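Local coordinates for possible exported protein (Mycobacterium tuberculosis, PDB 3MAY), which binds heme and delivers it to the membrane proteins MmpL3 and MmpL11 as part of a mycobacterial heme-iron acquisition system, at the interface of chains A and B. Numbering follows the deposited sequence. Chains: chain A/B, Possible exported protein.

The three contacts are patches of one interface, two-fold as a whole. The C-terminal segments differ, and chain A is modelled only to A:Gly91, so contact 2 has no complete twin in the model. The centres of the C-alpha atoms lie about 17 Å apart for contacts 1 and 2, 14 Å for contacts 1 and 3, and 13 Å for contacts 2 and 3. Helix 30-41 of chain A serves contacts 1 and 3. Chain B gives helix 8-28 to contacts 1 and 2, and helix 86-95 to contacts 2 and 3. Contact 1 centres on a serine-asparagine pair, contact 2 on a methionine side chain and contact 3 on a proline ring. The structure alone does not show whether this pairing forms in the secreted protein.

Contact 1: the interface of chains A and B. Residues chain A 23, 26-27, 33; chain B 7-9, 12.
The hydroxyl OG of B:Ser9 is gripped by the side-chain amide of A:Asn33, with ND2 of A:Asn33 at 2.6 Å from OG of B:Ser9. This bond is short but bent, 116° at the hydrogen. Its geometry is poor, for the hydroxyl sits over the face of the amide. OG of B:Ser9 is also 3.2 Å from OD1 of A:Asn33, where it could donate, although ND2 of the same amide already reaches it. The chain is the C-terminal part of a helical hemophore of the mycobacterial heme-binding family, without the signal segment, and two copies pair here in the crystal. OD1 of A:Asn33 accepts the backbone N of B:Ser9 at 3.1 Å. This bond is straighter, 153° at the hydrogen, and the donor stands above the carbonyl plane. A:Asn33, from helix 30-41, thus acts much like a cap on the first turn of the partner's helix 8-28, where N-H groups lack helix partners. Its CG is anti to the backbone N (chi1 -178°), which extends the amide toward B:Ser9. CB of B:Ser9 packs 3.4 Å from the carbonyl O of A:Gly23. CB of B:Ala12 rests 3.8 Å from CA of A:Gly23. CB of B:Ala8 meets CD1 of A:Leu26 at 4.0 Å.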
loop_
_atom_site.group_PDB
_atom_site.type_symbol
_atom_site.label_atom_id
_atom_site.label_comp_id
_atom_site.label_asym_id
_atom_site.label_seq_id
_atom_site.Cartn_x
_atom_site.Cartn_y
_atom_site.Cartn_z
ATOM N N GLY A 23 10.740 8.273 -18.995
ATOM C CA GLY A 23 10.183 7.919 -20.343
ATOM C C GLY A 23 11.046 8.338 -21.544
ATOM O O GLY A 23 11.409 7.531 -22.395
ATOM N N LEU A 26 14.396 6.389 -21.685
ATOM C CA LEU A 26 14.220 5.069 -22.210
ATOM C C LEU A 26 13.986 5.120 -23.700
ATOM O O LEU A 26 14.574 4.316 -24.471
ATOM C CB LEU A 26 13.054 4.351 -21.500
ATOM C CG LEU A 26 13.350 3.957 -20.035
ATOM C CD1 LEU A 26 12.177 3.235 -19.430
ATOM C CD2 LEU A 26 14.562 3.082 -19.890
ATOM N N ASP A 27 13.171 6.090 -24.125
ATOM C CA ASP A 27 12.873 6.225 -25.548
ATOM C C ASP A 27 14.170 6.373 -26.301
ATOM O O ASP A 27 14.338 5.820 -27.412
ATOM C CB ASP A 27 11.963 7.438 -25.856
ATOM C CG ASP A 27 11.683 7.551 -27.332
ATOM O OD1 ASP A 27 12.225 8.495 -27.971
ATOM O OD2 ASP A 27 10.999 6.637 -27.867
ATOM N N ASN A 33 15.407 0.257 -23.072
ATOM C CA ASN A 33 13.951 0.354 -23.206
ATOM C C ASN A 33 13.406 -1.044 -23.469
ATOM O O ASN A 33 12.318 -1.370 -23.004
ATOM C CB ASN A 33 13.525 1.372 -24.302
ATOM C CG ASN A 33 11.967 1.526 -24.432
ATOM O OD1 ASN A 33 11.207 1.163 -23.524
ATOM N ND2 ASN A 33 11.510 2.071 -25.555
ATOM N N ALA B 7 5.801 0.012 -25.283
ATOM C CA ALA B 7 7.122 0.025 -24.692
ATOM C C ALA B 7 7.112 0.748 -23.355
ATOM O O ALA B 7 6.373 1.731 -23.174
ATOM C CB ALA B 7 8.123 0.689 -25.642
ATOM N N ALA B 8 7.949 0.267 -22.436
ATOM C CA ALA B 8 8.279 0.975 -21.171
ATOM C C ALA B 8 8.396 2.471 -21.271
ATOM O O ALA B 8 7.910 3.180 -20.403
ATOM C CB ALA B 8 9.566 0.426 -20.527
ATOM N N SER B 9 9.093 2.986 -22.272
ATOM C CA SER B 9 9.157 4.446 -22.419
ATOM C C SER B 9 7.764 5.045 -22.518
ATOM O O SER B 9 7.471 6.035 -21.879
ATOM C CB SER B 9 9.902 4.799 -23.696
ATOM O OG SER B 9 9.678 3.734 -24.632
ATOM N N ALA B 12 5.864 4.804 -19.126
ATOM C CA ALA B 12 6.373 5.877 -18.281
ATOM C C ALA B 12 5.946 7.221 -18.804
ATOM O O ALA B 12 5.620 8.081 -18.006
ATOM C CB ALA B 12 7.911 5.827 -18.140
#

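Contact 2: the interface of chains A and B. Residues chain A 86-87, 89, 91; chain B 19, 93.
The thioether of B:Met93 reaches over the backbone of A:Ala89 with its terminal methyl. CE of B:Met93 lies 3.3 Å from the carbonyl O of A:Ala89. The same methyl touches the side chain of A:Ala89, with CE of B:Met93 at 3.7 Å from CB of A:Ala89. The sulfur follows behind, SD of B:Met93 being 3.9 Å from O of A:Ala89. Nearer the root of the side chain, CG of B:Met93 passes 3.9 Å from the carbonyl O of A:Gly86. These are van der Waals contacts, in which one long side chain lies along a short backbone segment. They belong to the deposited pairing of two copies of the heme-binding protein, which may or may not form in solution. The chain of B:Met93 is bent at chi2 (88°) and extended at its end (chi3 -171°). The bend and the straight end carry it from A:Gly86 to A:Ala89. A:Leu87 and A:Ala89 belong to the 3-10 helix 87-90, which presents the methyl and carbonyl of A:Ala89 to the partner. In chain B, B:Met93 stands on helix 86-95. Beyond it, helix 8-28 of chain B brings B:Ala19 to the end of the modelled chain A. There CB of B:Ala19 lies 4.2 Å from the carbonyl O of A:Gly91.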
loop_
_atom_site.group_PDB
_atom_site.type_symbol
_atom_site.label_atom_id
_atom_site.label_comp_id
_atom_site.label_asym_id
_atom_site.label_seq_id
_atom_site.Cartn_x
_atom_site.Cartn_y
_atom_site.Cartn_z
ATOM N N GLY A 86 5.156 4.529 -3.711
ATOM C CA GLY A 86 4.425 3.640 -4.625
ATOM C C GLY A 86 2.998 3.965 -5.035
ATOM O O GLY A 86 2.783 4.742 -5.970
ATOM N N LEU A 87 2.034 3.339 -4.354
ATOM C CA LEU A 87 0.595 3.430 -4.682
ATOM C C LEU A 87 0.110 4.849 -4.896
ATOM O O LEU A 87 -0.864 5.071 -5.611
ATOM C CB LEU A 87 -0.273 2.719 -3.606
ATOM C CG LEU A 87 -1.718 3.077 -3.110
ATOM C CD1 LEU A 87 -1.842 4.440 -2.381
ATOM C CD2 LEU A 87 -2.827 2.954 -4.166
ATOM N N ALA A 89 1.131 6.630 -6.729
ATOM C CA ALA A 89 1.158 6.677 -8.179
ATOM C C ALA A 89 0.126 5.764 -8.858
ATOM O O ALA A 89 0.231 5.527 -10.064
ATOM C CB ALA A 89 2.560 6.376 -8.691
ATOM N N GLY A 91 -2.289 6.932 -9.444
ATOM C CA GLY A 91 -2.489 8.040 -10.380
ATOM C C GLY A 91 -1.214 8.823 -10.730
ATOM O O GLY A 91 -0.174 8.830 -10.050
ATOM N N ALA B 19 -0.309 11.951 -14.405
ATOM C CA ALA B 19 0.090 12.441 -13.116
ATOM C C ALA B 19 0.346 13.914 -13.135
ATOM O O ALA B 19 0.017 14.607 -12.198
ATOM C CB ALA B 19 1.342 11.691 -12.655
ATOM N N MET B 93 3.506 -1.189 -9.160
ATOM C CA MET B 93 4.263 -0.216 -8.371
ATOM C C MET B 93 5.090 -0.818 -7.245
ATOM O O MET B 93 6.245 -0.443 -7.083
ATOM C CB MET B 93 3.373 0.927 -7.865
ATOM C CG MET B 93 3.364 2.150 -8.791
ATOM S SD MET B 93 2.139 2.124 -10.120
ATOM C CE MET B 93 2.605 3.538 -11.110
#

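Contact 3: the interface of chains A and B. Residues chain A 40, 43; chain B 83, 88.
The ring of B:Pro83 is the apolar centre, and it lies against the backbone carbonyl of A:Leu40. CD of B:Pro83 lies 3.9 Å from O of A:Leu40, and CG of B:Pro83 is 4.0 Å from the same oxygen. CD and CG are thus the atoms that meet the main-chain carbonyl. Further out, the side chain of A:Gln43 slants across the proline. Its amide oxygen OE1 comes to 4.1 Å from CD of B:Pro83. At the polar rim, A:Gln43 and B:Gln88 bring their amide ends together. NE2 of A:Gln43 is 3.9 Å from NE2 of B:Gln88, too long for a bond. The two side chains run nearly at right angles, and their amide planes are turned 67° apart, so the amides do not stack. Amide N and O are hard to tell apart at this resolution. A:Gln43 is bent at chi2 (-61°), which folds its amide back toward the proline. B:Gln88 is also bent at chi2 (-93°), and its amide comes alongside the same ring. This is a small, sparse patch at the margin of the pairing of two heme-binding chains, and its biological role is uncertain from the structure alone. Each chain supplies one loop and one helix. A:Leu40 lies in the last turn of helix 30-41, and A:Gln43 follows in the loop before helix 46-58. B:Pro83 lies in the loop just after B:Cys80, which forms a disulfide with B:Cys6, and B:Gln88 is in the first turn of helix 86-95.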
loop_
_atom_site.group_PDB
_atom_site.type_symbol
_atom_site.label_atom_id
_atom_site.label_comp_id
_atom_site.label_asym_id
_atom_site.label_seq_id
_atom_site.Cartn_x
_atom_site.Cartn_y
_atom_site.Cartn_z
ATOM N N LEU A 40 8.070 -5.537 -17.985
ATOM C CA LEU A 40 6.636 -5.256 -17.880
ATOM C C LEU A 40 5.757 -6.339 -18.569
ATOM O O LEU A 40 4.592 -6.528 -18.205
ATOM C CB LEU A 40 6.289 -3.892 -18.461
ATOM C CG LEU A 40 6.804 -2.562 -17.886
ATOM C CD1 LEU A 40 6.525 -1.408 -18.861
ATOM C CD2 LEU A 40 6.161 -2.297 -16.511
ATOM N N GLN A 43 5.398 -9.379 -16.262
ATOM C CA GLN A 43 4.812 -9.070 -14.968
ATOM C C GLN A 43 5.860 -8.952 -13.863
ATOM O O GLN A 43 5.639 -9.416 -12.757
ATOM C CB GLN A 43 3.786 -10.160 -14.543
ATOM C CG GLN A 43 2.786 -10.644 -15.606
ATOM C CD GLN A 43 1.890 -9.537 -16.116
ATOM O OE1 GLN A 43 2.017 -9.111 -17.266
ATOM N NE2 GLN A 43 1.002 -9.048 -15.269
ATOM N N PRO B 83 -0.066 -4.239 -17.009
ATOM C CA PRO B 83 -0.401 -3.796 -15.658
ATOM C C PRO B 83 -0.976 -2.402 -15.749
ATOM O O PRO B 83 -2.134 -2.251 -16.167
ATOM C CB PRO B 83 0.966 -3.762 -14.951
ATOM C CG PRO B 83 1.919 -4.652 -15.825
ATOM C CD PRO B 83 1.120 -5.123 -17.011
ATOM N N GLN B 88 -4.365 -3.689 -11.156
ATOM C CA GLN B 88 -3.029 -4.129 -11.605
ATOM C C GLN B 88 -1.847 -3.242 -11.147
ATOM O O GLN B 88 -0.775 -3.734 -10.757
ATOM C CB GLN B 88 -3.017 -4.178 -13.149
ATOM C CG GLN B 88 -3.676 -5.411 -13.790
ATOM C CD GLN B 88 -2.682 -6.524 -14.076
ATOM O OE1 GLN B 88 -3.040 -7.723 -14.095
ATOM N NE2 GLN B 88 -1.420 -6.140 -14.316
#